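Local coordinates for probable Zn binding protein (Lactobacillus acidophilus, PDB 3Q69), which is a putative mucus-binding protein, represented here by a MucBP (Muc B2-like) domain that probably contributes to the attachment of the bacterium to mucus, at residues 66-71 with 100-105; 73-78 with 96-101; 14-19 with 26-31; 33-38 with 56-61. One frame throughout, in Å; residues are numbered along the deposited sequence.

Contact 1 of 4, residues 66-71 with 100-105; sequences PVIIGY and VIYSAN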
loop_
_atom_site.group_PDB
_atom_site.type_symbol
_atom_site.label_atom_id
_atom_site.label_comp_id
_atom_site.label_asym_id
_atom_site.label_seq_id
_atom_site.Cartn_x
_atom_site.Cartn_y
_atom_site.Cartn_z
ATOM N N PRO A 66 15.213 -11.235 0.070
ATOM C CA PRO A 66 16.320 -11.766 0.868
ATOM C C PRO A 66 17.051 -12.860 0.111
ATOM O O PRO A 66 16.428 -13.705 -0.526
ATOM C CB PRO A 66 15.625 -12.307 2.115
ATOM C CG PRO A 66 14.434 -11.403 2.245
ATOM C CD PRO A 66 13.946 -11.315 0.815
ATOM N N VAL A 67 18.375 -12.834 0.172
ATOM C CA VAL A 67 19.176 -13.856 -0.493
ATOM C C VAL A 67 19.343 -15.022 0.466
ATOM O O VAL A 67 19.793 -14.844 1.597
ATOM C CB VAL A 67 20.567 -13.330 -0.884
ATOM C CG1 VAL A 67 21.373 -14.437 -1.542
ATOM C CG2 VAL A 67 20.417 -12.144 -1.830
ATOM N N ILE A 68 18.954 -16.210 0.015
ATOM C CA ILE A 68 19.049 -17.418 0.826
ATOM C C ILE A 68 19.988 -18.401 0.138
ATOM O O ILE A 68 19.738 -18.837 -0.993
ATOM C CB ILE A 68 17.663 -18.065 1.016
ATOM C CG1 ILE A 68 16.814 -17.193 1.947
ATOM C CG2 ILE A 68 17.817 -19.467 1.588
ATOM C CD1 ILE A 68 15.451 -17.774 2.288
ATOM N N ILE A 69 21.077 -18.728 0.825
ATOM C CA ILE A 69 22.087 -19.645 0.303
ATOM C C ILE A 69 21.492 -20.984 -0.139
ATOM O O ILE A 69 20.793 -21.643 0.628
ATOM C CB ILE A 69 23.188 -19.908 1.370
ATOM C CG1 ILE A 69 23.797 -18.580 1.816
ATOM C CG2 ILE A 69 24.268 -20.814 0.802
ATOM C CD1 ILE A 69 24.845 -18.709 2.904
ATOM N N GLY A 70 21.777 -21.377 -1.379
ATOM C CA GLY A 70 21.275 -22.639 -1.897
ATOM C C GLY A 70 19.997 -22.533 -2.705
ATOM O O GLY A 70 19.647 -23.465 -3.434
ATOM N N TYR A 71 19.304 -21.403 -2.586
ATOM C CA TYR A 71 18.052 -21.184 -3.301
ATOM C C TYR A 71 18.057 -19.874 -4.067
ATOM O O TYR A 71 18.963 -19.058 -3.913
ATOM C CB TYR A 71 16.870 -21.176 -2.329
ATOM C CG TYR A 71 16.699 -22.465 -1.558
ATOM C CD1 TYR A 71 17.506 -22.755 -0.455
ATOM C CD2 TYR A 71 15.737 -23.402 -1.943
ATOM C CE1 TYR A 71 17.353 -23.959 0.251
ATOM C CE2 TYR A 71 15.579 -24.597 -1.258
ATOM C CZ TYR A 71 16.388 -24.874 -0.159
ATOM O OH TYR A 71 16.235 -26.064 0.519
ATOM N N VAL A 100 6.945 -14.462 -2.751
ATOM C CA VAL A 100 8.170 -14.702 -3.479
ATOM C C VAL A 100 8.513 -16.154 -3.167
ATOM O O VAL A 100 8.563 -16.536 -1.998
ATOM C CB VAL A 100 9.291 -13.770 -2.983
ATOM C CG1 VAL A 100 10.578 -14.011 -3.788
ATOM C CG2 VAL A 100 8.844 -12.309 -3.133
ATOM N N ILE A 101 8.765 -16.957 -4.199
ATOM C CA ILE A 101 9.078 -18.372 -3.998
ATOM C C ILE A 101 10.557 -18.705 -4.231
ATOM O O ILE A 101 11.166 -18.280 -5.218
ATOM C CB ILE A 101 8.192 -19.251 -4.923
ATOM C CG1 ILE A 101 6.727 -19.097 -4.513
ATOM C CG2 ILE A 101 8.618 -20.711 -4.864
ATOM C CD1 ILE A 101 6.442 -19.557 -3.081
ATOM N N TYR A 102 11.132 -19.485 -3.321
ATOM C CA TYR A 102 12.539 -19.867 -3.439
ATOM C C TYR A 102 12.690 -21.298 -3.944
ATOM O O TYR A 102 12.113 -22.224 -3.387
ATOM C CB TYR A 102 13.247 -19.710 -2.088
ATOM C CG TYR A 102 13.372 -18.275 -1.624
ATOM C CD1 TYR A 102 14.441 -17.483 -2.039
ATOM C CD2 TYR A 102 12.409 -17.701 -0.784
ATOM C CE1 TYR A 102 14.554 -16.150 -1.632
ATOM C CE2 TYR A 102 12.514 -16.388 -0.376
ATOM C CZ TYR A 102 13.587 -15.609 -0.803
ATOM O OH TYR A 102 13.670 -14.282 -0.417
ATOM N N SER A 103 13.451 -21.460 -5.021
ATOM C CA SER A 103 13.707 -22.767 -5.610
ATOM C C SER A 103 15.184 -23.146 -5.461
ATOM O O SER A 103 16.068 -22.369 -5.844
ATOM C CB SER A 103 13.360 -22.744 -7.097
ATOM O OG SER A 103 11.971 -22.581 -7.313
ATOM N N ALA A 104 15.446 -24.341 -4.932
ATOM C CA ALA A 104 16.814 -24.818 -4.754
ATOM C C ALA A 104 17.589 -24.657 -6.057
ATOM O O ALA A 104 17.152 -25.123 -7.112
ATOM C CB ALA A 104 16.802 -26.272 -4.327
ATOM N N ASN A 105 18.741 -23.998 -5.970
ATOM C CA ASN A 105 19.593 -23.738 -7.129
ATOM C C ASN A 105 20.615 -24.854 -7.340
ATOM O O ASN A 105 20.303 -25.915 -7.892
ATOM C CB ASN A 105 20.313 -22.396 -6.932
ATOM C CG ASN A 105 21.159 -21.992 -8.127
ATOM O OD1 ASN A 105 20.671 -21.913 -9.251
ATOM N ND2 ASN A 105 22.434 -21.718 -7.884
#

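Contact 2 of 4, residues 73-78 with 96-101; sequences ADKPMV and REETVI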
loop_
_atom_site.group_PDB
_atom_site.type_symbol
_atom_site.label_atom_id
_atom_site.label_comp_id
_atom_site.label_asym_id
_atom_site.label_seq_id
_atom_site.Cartn_x
_atom_site.Cartn_y
_atom_site.Cartn_z
ATOM N N ALA A 73 15.167 -16.778 -5.467
ATOM C CA ALA A 73 13.797 -16.256 -5.445
ATOM C C ALA A 73 13.253 -16.023 -6.848
ATOM O O ALA A 73 13.941 -15.440 -7.691
ATOM C CB ALA A 73 13.754 -14.949 -4.661
ATOM N N ASP A 74 12.022 -16.469 -7.099
ATOM C CA ASP A 74 11.428 -16.268 -8.412
ATOM C C ASP A 74 11.337 -14.782 -8.743
ATOM O O ASP A 74 11.275 -14.410 -9.904
ATOM C CB ASP A 74 10.046 -16.941 -8.511
ATOM C CG ASP A 74 9.067 -16.475 -7.447
ATOM O OD1 ASP A 74 7.895 -16.916 -7.502
ATOM O OD2 ASP A 74 9.452 -15.687 -6.554
ATOM N N LYS A 75 11.343 -13.941 -7.714
ATOM C CA LYS A 75 11.288 -12.487 -7.881
ATOM C C LYS A 75 12.409 -11.870 -7.031
ATOM O O LYS A 75 12.208 -11.531 -5.862
ATOM C CB LYS A 75 9.932 -11.929 -7.426
ATOM C CG LYS A 75 8.738 -12.538 -8.087
ATOM C CD LYS A 75 7.447 -11.916 -7.525
ATOM C CE LYS A 75 6.225 -12.784 -7.818
ATOM N NZ LYS A 75 6.059 -13.001 -9.278
ATOM N N PRO A 76 13.606 -11.707 -7.621
ATOM C CA PRO A 76 14.758 -11.134 -6.916
ATOM C C PRO A 76 14.463 -9.785 -6.263
ATOM O O PRO A 76 15.115 -9.394 -5.297
ATOM C CB PRO A 76 15.819 -11.039 -8.013
ATOM C CG PRO A 76 14.996 -10.828 -9.249
ATOM C CD PRO A 76 13.885 -11.814 -9.066
HETATM N N MSE A 77 13.483 -9.069 -6.797
HETATM C CA MSE A 77 13.110 -7.781 -6.250
HETATM C C MSE A 77 11.657 -7.424 -6.576
HETATM O O MSE A 77 11.183 -7.591 -7.701
HETATM C CB MSE A 77 14.025 -6.691 -6.794
HETATM C CG MSE A 77 13.678 -5.322 -6.268
HETATM SE SE MSE A 77 14.686 -3.913 -7.155
HETATM C CE MSE A 77 13.409 -3.479 -8.538
ATOM N N VAL A 78 10.962 -6.898 -5.580
ATOM C CA VAL A 78 9.575 -6.502 -5.737
ATOM C C VAL A 78 9.432 -4.990 -5.836
ATOM O O VAL A 78 10.221 -4.252 -5.259
ATOM C CB VAL A 78 8.734 -7.020 -4.551
ATOM C CG1 VAL A 78 7.334 -6.416 -4.588
ATOM C CG2 VAL A 78 8.676 -8.545 -4.611
ATOM N N ARG A 96 -1.676 -4.308 -1.342
ATOM C CA ARG A 96 -0.952 -5.209 -2.223
ATOM C C ARG A 96 -0.471 -6.381 -1.378
ATOM O O ARG A 96 -0.197 -6.233 -0.171
ATOM C CB ARG A 96 0.282 -4.531 -2.832
ATOM C CG ARG A 96 0.216 -3.002 -2.976
ATOM C CD ARG A 96 -0.939 -2.554 -3.821
ATOM N NE ARG A 96 -0.517 -1.876 -5.036
ATOM C CZ ARG A 96 -1.315 -1.086 -5.748
ATOM N NH1 ARG A 96 -2.563 -0.876 -5.349
ATOM N NH2 ARG A 96 -0.881 -0.519 -6.869
ATOM N N GLU A 97 -0.356 -7.536 -2.022
ATOM C CA GLU A 97 0.099 -8.739 -1.356
ATOM C C GLU A 97 0.581 -9.766 -2.365
ATOM O O GLU A 97 -0.121 -10.095 -3.314
ATOM C CB GLU A 97 -1.028 -9.338 -0.491
ATOM C CG GLU A 97 -0.721 -10.743 0.062
ATOM C CD GLU A 97 -1.716 -11.218 1.118
ATOM O OE1 GLU A 97 -2.925 -10.926 0.993
ATOM O OE2 GLU A 97 -1.289 -11.906 2.069
ATOM N N GLU A 98 1.801 -10.248 -2.185
ATOM C CA GLU A 98 2.304 -11.283 -3.065
ATOM C C GLU A 98 3.308 -12.181 -2.356
ATOM O O GLU A 98 3.763 -11.900 -1.239
ATOM C CB GLU A 98 2.899 -10.680 -4.354
ATOM C CG GLU A 98 3.946 -9.562 -4.214
ATOM C CD GLU A 98 4.459 -9.083 -5.578
ATOM O OE1 GLU A 98 5.078 -9.883 -6.332
ATOM O OE2 GLU A 98 4.239 -7.897 -5.906
ATOM N N THR A 99 3.639 -13.287 -2.999
ATOM C CA THR A 99 4.581 -14.210 -2.419
ATOM C C THR A 99 5.762 -14.410 -3.347
ATOM O O THR A 99 5.606 -14.510 -4.559
ATOM C CB THR A 99 3.906 -15.567 -2.168
ATOM O OG1 THR A 99 2.720 -15.379 -1.380
ATOM C CG2 THR A 99 4.852 -16.510 -1.447
ATOM N N VAL A 100 6.945 -14.462 -2.751
ATOM C CA VAL A 100 8.170 -14.702 -3.479
ATOM C C VAL A 100 8.513 -16.154 -3.167
ATOM O O VAL A 100 8.563 -16.536 -1.998
ATOM C CB VAL A 100 9.291 -13.770 -2.983
ATOM C CG1 VAL A 100 10.578 -14.011 -3.788
ATOM C CG2 VAL A 100 8.844 -12.309 -3.133
ATOM N N ILE A 101 8.765 -16.957 -4.199
ATOM C CA ILE A 101 9.078 -18.372 -3.998
ATOM C C ILE A 101 10.557 -18.705 -4.231
ATOM O O ILE A 101 11.166 -18.280 -5.218
ATOM C CB ILE A 101 8.192 -19.251 -4.923
ATOM C CG1 ILE A 101 6.727 -19.097 -4.513
ATOM C CG2 ILE A 101 8.618 -20.711 -4.864
ATOM C CD1 ILE A 101 6.442 -19.557 -3.081
HETATM O O HOH W 1 5.087 -15.778 -7.417
#

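Contact 3 of 4, residues 14-19 with 26-31; sequences TIHYRY and HDDHVV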
loop_
_atom_site.group_PDB
_atom_site.type_symbol
_atom_site.label_atom_id
_atom_site.label_comp_id
_atom_site.label_asym_id
_atom_site.label_seq_id
_atom_site.Cartn_x
_atom_site.Cartn_y
_atom_site.Cartn_z
ATOM N N THR A 14 2.110 -6.283 1.622
ATOM C CA THR A 14 2.546 -7.456 2.374
ATOM C C THR A 14 3.213 -8.457 1.447
ATOM O O THR A 14 2.583 -9.010 0.557
ATOM C CB THR A 14 1.367 -8.150 3.079
ATOM O OG1 THR A 14 0.767 -7.247 4.010
ATOM C CG2 THR A 14 1.841 -9.384 3.815
ATOM N N ILE A 15 4.500 -8.683 1.677
ATOM C CA ILE A 15 5.289 -9.613 0.887
ATOM C C ILE A 15 5.605 -10.891 1.669
ATOM O O ILE A 15 6.219 -10.840 2.737
ATOM C CB ILE A 15 6.616 -8.963 0.442
ATOM C CG1 ILE A 15 6.337 -7.669 -0.312
ATOM C CG2 ILE A 15 7.395 -9.924 -0.453
ATOM C CD1 ILE A 15 5.578 -7.865 -1.587
ATOM N N HIS A 16 5.192 -12.032 1.123
ATOM C CA HIS A 16 5.423 -13.322 1.759
ATOM C C HIS A 16 6.643 -13.981 1.132
ATOM O O HIS A 16 6.904 -13.825 -0.073
ATOM C CB HIS A 16 4.202 -14.230 1.584
ATOM C CG HIS A 16 2.970 -13.730 2.278
ATOM N ND1 HIS A 16 2.896 -13.572 3.640
ATOM C CD2 HIS A 16 1.763 -13.365 1.782
ATOM C CE1 HIS A 16 1.687 -13.129 3.963
ATOM N NE2 HIS A 16 0.987 -12.997 2.857
ATOM N N TYR A 17 7.395 -14.710 1.952
ATOM C CA TYR A 17 8.585 -15.401 1.483
ATOM C C TYR A 17 8.463 -16.870 1.871
ATOM O O TYR A 17 8.467 -17.209 3.044
ATOM C CB TYR A 17 9.833 -14.778 2.110
ATOM C CG TYR A 17 10.004 -13.316 1.762
ATOM C CD1 TYR A 17 10.418 -12.929 0.498
ATOM C CD2 TYR A 17 9.707 -12.317 2.687
ATOM C CE1 TYR A 17 10.531 -11.589 0.159
ATOM C CE2 TYR A 17 9.817 -10.966 2.358
ATOM C CZ TYR A 17 10.231 -10.615 1.089
ATOM O OH TYR A 17 10.354 -9.292 0.737
ATOM N N ARG A 18 8.333 -17.731 0.869
ATOM C CA ARG A 18 8.194 -19.160 1.095
ATOM C C ARG A 18 9.049 -19.993 0.142
ATOM O O ARG A 18 9.529 -19.501 -0.890
ATOM C CB ARG A 18 6.729 -19.562 0.939
ATOM C CG ARG A 18 5.817 -18.963 1.991
ATOM C CD ARG A 18 4.422 -19.540 1.898
ATOM N NE ARG A 18 3.651 -19.304 3.110
ATOM C CZ ARG A 18 2.457 -19.840 3.350
ATOM N NH1 ARG A 18 1.892 -20.644 2.453
ATOM N NH2 ARG A 18 1.834 -19.582 4.497
ATOM N N TYR A 19 9.246 -21.257 0.505
ATOM C CA TYR A 19 10.000 -22.183 -0.332
ATOM C C TYR A 19 8.939 -22.858 -1.193
ATOM O O TYR A 19 7.747 -22.754 -0.896
ATOM C CB TYR A 19 10.709 -23.226 0.531
ATOM C CG TYR A 19 11.895 -22.688 1.305
ATOM C CD1 TYR A 19 13.121 -22.440 0.670
ATOM C CD2 TYR A 19 11.798 -22.424 2.668
ATOM C CE1 TYR A 19 14.211 -21.944 1.383
ATOM C CE2 TYR A 19 12.888 -21.927 3.388
ATOM C CZ TYR A 19 14.084 -21.691 2.745
ATOM O OH TYR A 19 15.160 -21.197 3.455
ATOM N N HIS A 26 11.146 -16.746 5.161
ATOM C CA HIS A 26 11.573 -15.527 5.839
ATOM C C HIS A 26 10.347 -14.737 6.321
ATOM O O HIS A 26 9.272 -14.817 5.707
ATOM C CB HIS A 26 12.399 -14.683 4.863
ATOM C CG HIS A 26 13.051 -13.495 5.492
ATOM N ND1 HIS A 26 12.332 -12.455 6.038
ATOM C CD2 HIS A 26 14.357 -13.198 5.692
ATOM C CE1 HIS A 26 13.168 -11.568 6.551
ATOM N NE2 HIS A 26 14.401 -11.997 6.355
ATOM N N ASP A 27 10.494 -13.970 7.401
ATOM C CA ASP A 27 9.358 -13.192 7.911
ATOM C C ASP A 27 8.782 -12.277 6.827
ATOM O O ASP A 27 9.510 -11.754 5.980
ATOM C CB ASP A 27 9.758 -12.317 9.109
ATOM C CG ASP A 27 10.113 -13.125 10.343
ATOM O OD1 ASP A 27 9.399 -14.103 10.665
ATOM O OD2 ASP A 27 11.111 -12.759 11.003
ATOM N N ASP A 28 7.474 -12.068 6.880
ATOM C CA ASP A 28 6.812 -11.227 5.907
ATOM C C ASP A 28 7.331 -9.795 6.013
ATOM O O ASP A 28 7.767 -9.357 7.088
ATOM C CB ASP A 28 5.296 -11.234 6.139
ATOM C CG ASP A 28 4.672 -12.604 5.932
ATOM O OD1 ASP A 28 5.252 -13.418 5.172
ATOM O OD2 ASP A 28 3.593 -12.855 6.520
ATOM N N HIS A 29 7.286 -9.075 4.894
ATOM C CA HIS A 29 7.719 -7.687 4.871
ATOM C C HIS A 29 6.482 -6.835 4.693
ATOM O O HIS A 29 5.810 -6.925 3.678
ATOM C CB HIS A 29 8.679 -7.437 3.724
ATOM C CG HIS A 29 9.300 -6.076 3.752
ATOM N ND1 HIS A 29 8.561 -4.921 3.639
ATOM C CD2 HIS A 29 10.593 -5.694 3.874
ATOM C CE1 HIS A 29 9.375 -3.877 3.688
ATOM N NE2 HIS A 29 10.610 -4.319 3.830
ATOM N N VAL A 30 6.156 -6.036 5.702
ATOM C CA VAL A 30 4.982 -5.177 5.631
ATOM C C VAL A 30 5.347 -3.711 5.720
ATOM O O VAL A 30 6.156 -3.326 6.558
ATOM C CB VAL A 30 3.992 -5.520 6.762
ATOM C CG1 VAL A 30 2.714 -4.759 6.593
ATOM C CG2 VAL A 30 3.715 -7.039 6.763
ATOM N N VAL A 31 4.767 -2.915 4.822
ATOM C CA VAL A 31 4.967 -1.472 4.782
ATOM C C VAL A 31 3.631 -0.823 4.478
ATOM O O VAL A 31 2.711 -1.440 3.926
ATOM C CB VAL A 31 5.995 -1.021 3.711
ATOM C CG1 VAL A 31 7.384 -1.410 4.154
ATOM C CG2 VAL A 31 5.676 -1.644 2.361
#

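Contact 4 of 4, residues 33-38 with 56-61; sequences LIFTQS and LTQTFE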
loop_
_atom_site.group_PDB
_atom_site.type_symbol
_atom_site.label_atom_id
_atom_site.label_comp_id
_atom_site.label_asym_id
_atom_site.label_seq_id
_atom_site.Cartn_x
_atom_site.Cartn_y
_atom_site.Cartn_z
ATOM N N LEU A 33 1.367 2.968 3.384
ATOM C CA LEU A 33 1.345 4.297 2.790
ATOM C C LEU A 33 0.068 4.940 3.319
ATOM O O LEU A 33 -1.038 4.396 3.180
ATOM C CB LEU A 33 1.327 4.201 1.259
ATOM C CG LEU A 33 2.611 3.648 0.632
ATOM C CD1 LEU A 33 2.493 3.563 -0.860
ATOM C CD2 LEU A 33 3.769 4.504 1.052
ATOM N N ILE A 34 0.224 6.097 3.947
ATOM C CA ILE A 34 -0.906 6.799 4.537
ATOM C C ILE A 34 -1.270 8.035 3.708
ATOM O O ILE A 34 -0.447 8.906 3.465
ATOM C CB ILE A 34 -0.558 7.181 5.980
ATOM C CG1 ILE A 34 -0.042 5.922 6.685
ATOM C CG2 ILE A 34 -1.788 7.759 6.709
ATOM C CD1 ILE A 34 0.486 6.141 8.118
ATOM N N PHE A 35 -2.527 8.084 3.282
ATOM C CA PHE A 35 -3.058 9.166 2.460
ATOM C C PHE A 35 -4.129 9.933 3.236
ATOM O O PHE A 35 -5.109 9.348 3.719
ATOM C CB PHE A 35 -3.711 8.592 1.206
ATOM C CG PHE A 35 -2.789 7.804 0.333
ATOM C CD1 PHE A 35 -2.317 8.339 -0.863
ATOM C CD2 PHE A 35 -2.391 6.527 0.696
ATOM C CE1 PHE A 35 -1.453 7.603 -1.701
ATOM C CE2 PHE A 35 -1.534 5.779 -0.119
ATOM C CZ PHE A 35 -1.066 6.317 -1.318
ATOM N N THR A 36 -3.955 11.242 3.349
ATOM C CA THR A 36 -4.913 12.044 4.085
ATOM C C THR A 36 -5.354 13.251 3.286
ATOM O O THR A 36 -4.536 14.068 2.881
ATOM C CB THR A 36 -4.334 12.543 5.439
ATOM O OG1 THR A 36 -4.113 11.428 6.304
ATOM C CG2 THR A 36 -5.335 13.489 6.148
ATOM N N GLN A 37 -6.656 13.350 3.046
ATOM C CA GLN A 37 -7.221 14.483 2.329
ATOM C C GLN A 37 -7.915 15.415 3.306
ATOM O O GLN A 37 -8.588 14.961 4.251
ATOM C CB GLN A 37 -8.226 14.006 1.290
ATOM C CG GLN A 37 -9.082 15.100 0.703
ATOM C CD GLN A 37 -10.022 14.610 -0.386
ATOM O OE1 GLN A 37 -10.403 13.443 -0.416
ATOM N NE2 GLN A 37 -10.440 15.513 -1.252
ATOM N N SER A 38 -7.725 16.717 3.096
ATOM C CA SER A 38 -8.353 17.738 3.924
ATOM C C SER A 38 -9.587 18.290 3.217
ATOM O O SER A 38 -9.681 18.291 1.997
ATOM C CB SER A 38 -7.393 18.890 4.203
ATOM O OG SER A 38 -6.353 18.475 5.067
ATOM N N LEU A 56 -3.512 11.932 -4.904
ATOM C CA LEU A 56 -2.202 11.821 -4.300
ATOM C C LEU A 56 -1.623 10.453 -4.598
ATOM O O LEU A 56 -2.282 9.417 -4.483
ATOM C CB LEU A 56 -2.308 12.034 -2.785
ATOM C CG LEU A 56 -1.022 11.981 -1.941
ATOM C CD1 LEU A 56 -0.115 13.121 -2.338
ATOM C CD2 LEU A 56 -1.386 12.079 -0.411
ATOM N N THR A 57 -0.360 10.471 -4.982
ATOM C CA THR A 57 0.342 9.269 -5.336
ATOM C C THR A 57 1.570 9.101 -4.473
ATOM O O THR A 57 2.262 10.077 -4.157
ATOM C CB THR A 57 0.775 9.310 -6.832
ATOM O OG1 THR A 57 -0.397 9.330 -7.655
ATOM C CG2 THR A 57 1.595 8.054 -7.202
ATOM N N GLN A 58 1.839 7.861 -4.079
ATOM C CA GLN A 58 3.016 7.559 -3.265
ATOM C C GLN A 58 3.533 6.211 -3.791
ATOM O O GLN A 58 2.813 5.466 -4.470
ATOM C CB GLN A 58 2.642 7.458 -1.766
ATOM C CG GLN A 58 2.075 8.726 -1.190
ATOM C CD GLN A 58 1.953 8.728 0.320
ATOM O OE1 GLN A 58 2.949 8.826 1.046
ATOM N NE2 GLN A 58 0.718 8.622 0.806
ATOM N N THR A 59 4.761 5.880 -3.432
ATOM C CA THR A 59 5.353 4.650 -3.915
ATOM C C THR A 59 5.891 3.722 -2.857
ATOM O O THR A 59 6.569 4.147 -1.926
ATOM C CB THR A 59 6.530 4.945 -4.886
ATOM O OG1 THR A 59 6.034 5.643 -6.035
ATOM C CG2 THR A 59 7.204 3.644 -5.316
ATOM N N PHE A 60 5.575 2.447 -3.023
ATOM C CA PHE A 60 6.086 1.392 -2.164
ATOM C C PHE A 60 7.440 1.150 -2.839
ATOM O O PHE A 60 7.487 0.564 -3.923
ATOM C CB PHE A 60 5.245 0.132 -2.321
ATOM C CG PHE A 60 3.962 0.137 -1.534
ATOM C CD1 PHE A 60 3.969 0.240 -0.140
ATOM C CD2 PHE A 60 2.749 -0.089 -2.182
ATOM C CE1 PHE A 60 2.772 0.112 0.600
ATOM C CE2 PHE A 60 1.561 -0.217 -1.461
ATOM C CZ PHE A 60 1.577 -0.121 -0.062
ATOM N N GLU A 61 8.528 1.619 -2.236
ATOM C CA GLU A 61 9.858 1.455 -2.835
ATOM C C GLU A 61 10.235 0.014 -3.193
ATOM O O GLU A 61 9.683 -0.948 -2.644
ATOM C CB GLU A 61 10.930 2.025 -1.899
ATOM C CG GLU A 61 10.689 3.482 -1.465
ATOM C CD GLU A 61 10.634 4.447 -2.645
ATOM O OE1 GLU A 61 11.556 4.409 -3.497
ATOM O OE2 GLU A 61 9.671 5.245 -2.714
#

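Contact 1 of 4, residues 66-71 with 100-105
Tyr102 and Tyr71 both hold CG anti to their own carbonyl carbon (chi1 -67° and -60°), which sets each CG beside its backbone N. The Tyr102 ring reaches across to the loop, where its OH donates to Pro66 O at 2.8 Å, lying in the carbonyl plane on a lone pair. Pro66 CD sits against the same hydroxyl, the two side chains crossing at about a right angle, while Ile68 CD1 rests over the centre of one ring face, 4.1 Å from the centroid, in a CH-pi contact. With an alanine at Tyr102, Pro66 O would probably lose its hydroxyl partner and Ile68 CD1 the ring face beneath it. The loop then reverses through a type II beta turn from Ile68 to Tyr71, closed by Tyr71 N on Ile68 O, and delivers the chain to strand 71-73, the outermost strand beside 96-104. Tyr71 and Ala104 form an antiparallel non-hydrogen-bonded pair. Next to them Asn105 N donates to Gly70 O at 2.7 Å, nearly straight at 167°. The Tyr71 ring lies against the backbone of Ala104, and its CE2 meets Ala104 CB at 3.7 Å; the ring of Tyr19, on strand 2-19, packs edge-to-face with it. Ser103 turns from the loop, its OG bonded to Glu20.

Contact 2 of 4, residues 73-78 with 96-101
Asp74 N donates to Ile101 O at 2.7 Å, and in return Ile101 N donates to Asp74 OD2 at 2.8 Å, coming from above the carboxylate plane, 51° out of it. The other carboxylate oxygen, OD1, takes a bond from a water that also donates to Thr99 O, so the acid is tied to strand 96-104 directly through one oxygen and through solvent by the other. A chi1 of 57° puts Asp74 CG between the backbone N and the carbonyl carbon, and this CG lies 3.3 Å from Ile101 N. Here the chain leaves strand 71-73, at the border of the mixed sheet, and passes over to strand 77-86 of the separate two-stranded antiparallel sheet; the Asp74 side chain thus takes up a backbone N-H of strand 96-104 at this crossing. Next to it Val100 packs with its two methyls: CG1 lies 3.4 Å from Ala73 CB, and CG2 meets Val78 CG2 at 4.0 Å as the two valines slide past each other in opposite directions. Val78 CG1 also faces the end of Glu98, tip to tip. Lys75 runs obliquely across that glutamate, touching OE1 with CD at 3.3 Å; with the chain bent at chi4 (-58°), NZ stays 4.4 Å from Glu98 OE1, too far for a salt bridge.

Contact 3 of 4, residues 14-19 with 26-31
His16 ND1 donates to Asp28 OD1 at 2.8 Å, and the imidazole and carboxylate planes are turned 76° apart. The oxygen is met from above the carboxylate plane, and OD2 lies 3.0 Å from the same ND1. At the far side of the ring NE2 is taken up by Glu97 of strand 96-104, so both ring nitrogens have acidic partners, which would probably favour a protonated imidazole. Segments 14-19 and 27-31, on the neighbouring strands 2-19 and 27-42 of the mixed sheet, run antiparallel, with 167° between their directions. Ile15 and His29 make a hydrogen-bonded pair: Ile15 N to His29 O and His29 N to Ile15 O, each 3.0 Å. Towards the hairpin end the pairing slackens, and His26 N reaches Tyr17 O only weakly, at 3.4 Å. The His26 imidazole bonds within its own segment, ND1 giving its proton to Asp27 O in the ring plane. Tyr17 lies alongside His26 and His29, its ring edge against His26 O and His29 CB.

Contact 4 of 4, residues 33-38 with 56-61
Gln58 and Phe35 reach toward each other tip to tip, with the amide plane 72° from the ring plane and NE2 standing 3.3 Å above the centre of one ring face. The same nitrogen donates to Ile34 O at 2.9 Å; the carbonyl oxygen lies in the amide plane, whereas the donor sits well above the plane of the carbonyl, 66° out of it. One amide nitrogen is thus held by a backbone oxygen while resting over an aromatic face, which fixes how the amide is turned. A leucine at Gln58 would probably leave Ile34 O without this donor and the Phe35 face without its polar neighbour. At the edge of the Phe35 ring, CE1 approaches Leu56 O at 3.4 Å. Separately, Phe35 CD1 makes an apolar contact with Leu56 CD2 at 3.9 Å. Further along, Leu33 CG, anti to its own carbonyl carbon (chi1 -68°), lies 3.5 Å from Phe60 CE1. Leu33 CD1 rests over the centre of the Phe60 ring, 3.6 Å from the centroid, a CH-pi contact. The axes of segments 33-38 and 56-60 run antiparallel, 8.2 Å apart at closest approach, so side chains bridge them. Strand 27-42 belongs to the mixed sheet and is bonded to strand 2-19, whereas strand 55-64 pairs with 77-86, whose Val83 touches both Phe35 and Phe60; Val11 of strand 2-19 touches the same two rings.

In the fold
Along the chain contact 3 closes first, then contact 4, while contacts 1 and 2 open later and end together on strand 96-104, sharing Val100 and Ile101. Contacts 1, 2 and 3 cluster towards one end of the elongated domain: the centres of 2 and 3 are about 8 Å apart and those of 1 and 2 about 11 Å. Contact 4 lies about 22 Å from contacts 2 and 3 and about 32 Å from contact 1, between centres, yet Phe60 touches both Arg96 and Val31. Strands 2-19, 27-42 and 96-104 belong to the five-stranded mixed sheet, and contacts 2 and 4 join it to the two-stranded sheet 55-64 and 77-86, tying the long all-beta domain together.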